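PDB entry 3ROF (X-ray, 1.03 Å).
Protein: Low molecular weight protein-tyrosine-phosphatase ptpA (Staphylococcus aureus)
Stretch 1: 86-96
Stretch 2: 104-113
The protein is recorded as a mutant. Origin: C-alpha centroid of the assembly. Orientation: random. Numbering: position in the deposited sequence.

Stretch 1, residues 86-96: YIVAMDQSNVD
Stretch 2 (104-113) NLKGQLFKLL

Parallel β-strands pair through a staggered ladder in which one strand offers both the N and O of alternate residues, and residues 86-89 and 108-111 of this phosphatase are a compact example. Ile87 N donates to Gln108 O (2.8 Å) and Ile87 O accepts from Phe110 N (2.9 Å); two residues on, Ala89 N donates to Phe110 O (2.8 Å) and Ala89 O accepts from Leu112 N (2.9 Å). N-H...O angles of 159-169° make all four nearly straight. The strands run parallel, 23° apart, in the register Tyr86-Gln108, Ile87-Leu109, Val88-Phe110, Ala89-Lys111, with CA-CA distances of 4.6-4.9 Å and extended phi/psi (Ile87 -122/123, Leu109 -110/125). The same carbonyls also receive CA-H...O contacts, such as Lys111 CA to Ala89 O at 3.2 Å.

Beyond the ladder, Lys111 (chi1 m, then t throughout) stretches NZ to Gln92 OE1 (2.7 Å), while Gln92 (t, p) gives NE2 to Asp96 OD1 (2.8 Å). The helix that begins at Gln92 and runs on past Asp96 starts after Asp91 (chi1 p), whose OD1 caps Asn94 N at 2.9 Å; in return Asn94 OD1 accepts from Asp91 N (2.9 Å). Just past the strands, a water bridges the two stretches, donating to Met90 O (2.9 Å) and accepting from Leu113 N (3.0 Å).

Apolar packing follows the alternation of side chains. On the face of Ile87, Ala89, Leu109 and Lys111, Ile87 (m, t) brings CD1 to a tight 3.1 Å from Leu105 CD1 and CG2 to 3.6 Å from Leu109 CD1. Helical Val95 (t) covers this face, its CG2 lying 3.8 Å from Lys111 CG, the aliphatic part of a charged side chain. On the other face, Tyr86 and Phe110, both m, meet edge to edge, Tyr86 CD1 lying 4.4 Å from Phe110 CE2. Val88 CG1 (chi1 t) packs 3.8 Å from Leu112 CB, where stretch 2 turns into a 3-10 segment.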

# COMPACT_ATOMS: atom_id res chain seq x y z
N TYR A 86 7.40 6.89 -2.75
CA TYR A 86 7.53 5.45 -2.71
C TYR A 86 6.21 4.85 -3.11
O TYR A 86 5.18 5.29 -2.60
CB TYR A 86 7.90 4.96 -1.31
CG TYR A 86 9.20 5.58 -0.84
CD1 TYR A 86 10.43 4.99 -1.13
CD2 TYR A 86 9.19 6.79 -0.15
CE1 TYR A 86 11.62 5.63 -0.77
CE2 TYR A 86 10.37 7.41 0.22
CZ TYR A 86 11.56 6.80 -0.08
OH TYR A 86 12.73 7.43 0.30
N ILE A 87 6.24 3.90 -4.03
CA ILE A 87 5.03 3.21 -4.50
C ILE A 87 5.26 1.72 -4.24
O ILE A 87 6.25 1.15 -4.72
CB ILE A 87 4.75 3.47 -6.01
CG1 ILE A 87 4.65 4.98 -6.27
CG2 ILE A 87 3.49 2.78 -6.43
CD1 ILE A 87 4.52 5.31 -7.68
N VAL A 88 4.36 1.10 -3.48
CA VAL A 88 4.55 -0.26 -3.04
C VAL A 88 3.35 -1.08 -3.57
O VAL A 88 2.23 -0.99 -3.05
CB VAL A 88 4.66 -0.36 -1.52
CG1 VAL A 88 4.85 -1.83 -1.10
CG2 VAL A 88 5.83 0.51 -1.03
N ALA A 89 3.63 -1.86 -4.60
CA ALA A 89 2.65 -2.66 -5.31
C ALA A 89 2.49 -4.01 -4.62
O ALA A 89 3.42 -4.51 -4.00
CB ALA A 89 3.14 -2.89 -6.73
N MET A 90 1.32 -4.64 -4.82
CA MET A 90 1.10 -5.96 -4.23
C MET A 90 1.57 -7.12 -5.08
O MET A 90 2.13 -8.08 -4.53
CB MET A 90 -0.37 -6.10 -3.86
CG MET A 90 -0.82 -5.06 -2.85
SD MET A 90 -0.02 -5.34 -1.25
CE MET A 90 -0.19 -3.74 -0.54
N ASP A 91 1.33 -7.08 -6.38
CA ASP A 91 1.67 -8.19 -7.25
C ASP A 91 2.20 -7.66 -8.59
O ASP A 91 2.29 -6.44 -8.83
CB ASP A 91 0.46 -9.16 -7.40
CG ASP A 91 -0.71 -8.59 -8.19
OD1 ASP A 91 -0.47 -7.76 -9.07
OD2 ASP A 91 -1.87 -9.02 -7.91
N GLN A 92 2.66 -8.59 -9.43
CA GLN A 92 3.30 -8.20 -10.67
C GLN A 92 2.35 -7.46 -11.58
O GLN A 92 2.77 -6.53 -12.29
CB GLN A 92 3.82 -9.43 -11.40
CG GLN A 92 4.63 -9.09 -12.63
CD GLN A 92 5.88 -8.26 -12.30
OE1 GLN A 92 6.58 -8.55 -11.34
NE2 GLN A 92 6.15 -7.23 -13.11
N SER A 93 1.08 -7.86 -11.64
CA SER A 93 0.14 -7.14 -12.50
C SER A 93 0.02 -5.70 -12.06
O SER A 93 -0.13 -4.81 -12.89
CB SER A 93 -1.22 -7.83 -12.54
OG SER A 93 -1.97 -7.70 -11.32
N ASN A 94 0.07 -5.46 -10.76
CA ASN A 94 0.03 -4.10 -10.28
C ASN A 94 1.24 -3.27 -10.76
O ASN A 94 1.08 -2.13 -11.23
CB ASN A 94 -0.00 -4.06 -8.75
CG ASN A 94 -1.11 -4.85 -8.08
OD1 ASN A 94 -0.89 -5.29 -6.94
ND2 ASN A 94 -2.29 -4.96 -8.68
N VAL A 95 2.44 -3.85 -10.66
CA VAL A 95 3.67 -3.20 -11.15
C VAL A 95 3.49 -2.86 -12.62
O VAL A 95 3.73 -1.72 -13.07
CB VAL A 95 4.88 -4.11 -10.93
CG1 VAL A 95 6.10 -3.54 -11.69
CG2 VAL A 95 5.19 -4.25 -9.44
N ASP A 96 3.09 -3.85 -13.40
CA ASP A 96 2.98 -3.66 -14.85
C ASP A 96 1.98 -2.55 -15.16
O ASP A 96 2.21 -1.68 -16.04
CB ASP A 96 2.54 -4.94 -15.54
CG ASP A 96 3.54 -6.09 -15.42
OD1 ASP A 96 4.72 -5.83 -15.12
OD2 ASP A 96 3.13 -7.26 -15.64
N ASN A 104 5.77 7.97 -16.77
CA ASN A 104 6.63 9.04 -16.29
C ASN A 104 6.85 9.02 -14.79
O ASN A 104 7.43 9.94 -14.23
CB ASN A 104 6.07 10.41 -16.72
CG ASN A 104 6.17 10.65 -18.20
OD1 ASN A 104 7.01 10.06 -18.88
ND2 ASN A 104 5.35 11.55 -18.72
N LEU A 105 6.38 7.97 -14.14
CA LEU A 105 6.54 7.78 -12.69
C LEU A 105 7.96 8.10 -12.29
O LEU A 105 8.89 7.56 -12.88
CB LEU A 105 6.23 6.31 -12.32
CG LEU A 105 5.92 5.98 -10.87
CD1 LEU A 105 4.55 6.55 -10.55
CD2 LEU A 105 5.97 4.48 -10.67
N LYS A 106 8.14 8.97 -11.30
CA LYS A 106 9.46 9.33 -10.75
C LYS A 106 9.80 8.71 -9.40
O LYS A 106 10.97 8.56 -9.05
CB LYS A 106 9.59 10.84 -10.58
CG LYS A 106 9.45 11.63 -11.92
N GLY A 107 8.78 8.36 -8.63
CA GLY A 107 9.01 7.72 -7.35
C GLY A 107 9.61 6.34 -7.50
O GLY A 107 9.64 5.78 -8.60
N GLN A 108 10.03 5.77 -6.38
CA GLN A 108 10.61 4.42 -6.33
C GLN A 108 9.48 3.40 -6.22
O GLN A 108 8.68 3.46 -5.30
CB GLN A 108 11.51 4.31 -5.13
CG GLN A 108 12.68 5.28 -5.23
CD GLN A 108 13.52 5.27 -4.01
OE1 GLN A 108 13.98 4.21 -3.60
NE2 GLN A 108 13.74 6.43 -3.40
N LEU A 109 9.50 2.44 -7.13
CA LEU A 109 8.45 1.43 -7.21
C LEU A 109 9.00 0.08 -6.76
O LEU A 109 10.00 -0.41 -7.29
CB LEU A 109 7.96 1.36 -8.65
CG LEU A 109 6.91 0.30 -9.01
CD1 LEU A 109 5.65 0.44 -8.20
CD2 LEU A 109 6.61 0.38 -10.47
N PHE A 110 8.33 -0.53 -5.79
CA PHE A 110 8.71 -1.83 -5.20
C PHE A 110 7.47 -2.69 -5.12
O PHE A 110 6.36 -2.18 -5.16
CB PHE A 110 9.22 -1.65 -3.78
CG PHE A 110 10.43 -0.81 -3.67
CD1 PHE A 110 11.66 -1.35 -3.96
CD2 PHE A 110 10.38 0.48 -3.22
CE1 PHE A 110 12.82 -0.59 -3.84
CE2 PHE A 110 11.56 1.26 -3.10
CZ PHE A 110 12.76 0.70 -3.41
N LYS A 111 7.67 -4.00 -4.93
CA LYS A 111 6.62 -4.89 -4.42
C LYS A 111 6.76 -4.99 -2.91
O LYS A 111 7.86 -5.00 -2.38
CB LYS A 111 6.73 -6.28 -5.04
CG LYS A 111 6.36 -6.32 -6.49
CD LYS A 111 6.49 -7.82 -7.00
CE LYS A 111 6.22 -8.00 -8.47
NZ LYS A 111 6.46 -9.42 -8.76
N LEU A 112 5.62 -5.09 -2.23
CA LEU A 112 5.58 -5.21 -0.78
C LEU A 112 6.55 -6.26 -0.28
O LEU A 112 7.28 -6.03 0.72
CB LEU A 112 4.18 -5.54 -0.33
CG LEU A 112 3.99 -5.70 1.19
CD1 LEU A 112 4.04 -4.37 1.89
CD2 LEU A 112 2.69 -6.40 1.52
N LEU A 113 6.53 -7.44 -0.88
CA LEU A 113 7.28 -8.57 -0.32
C LEU A 113 8.79 -8.50 -0.59
O LEU A 113 9.53 -9.35 -0.09
CB LEU A 113 6.65 -9.89 -0.76
CG LEU A 113 5.25 -10.12 -0.15
CD1 LEU A 113 4.66 -11.40 -0.74
CD2 LEU A 113 5.28 -10.24 1.38
O HOH W 1 4.58 -8.24 -3.01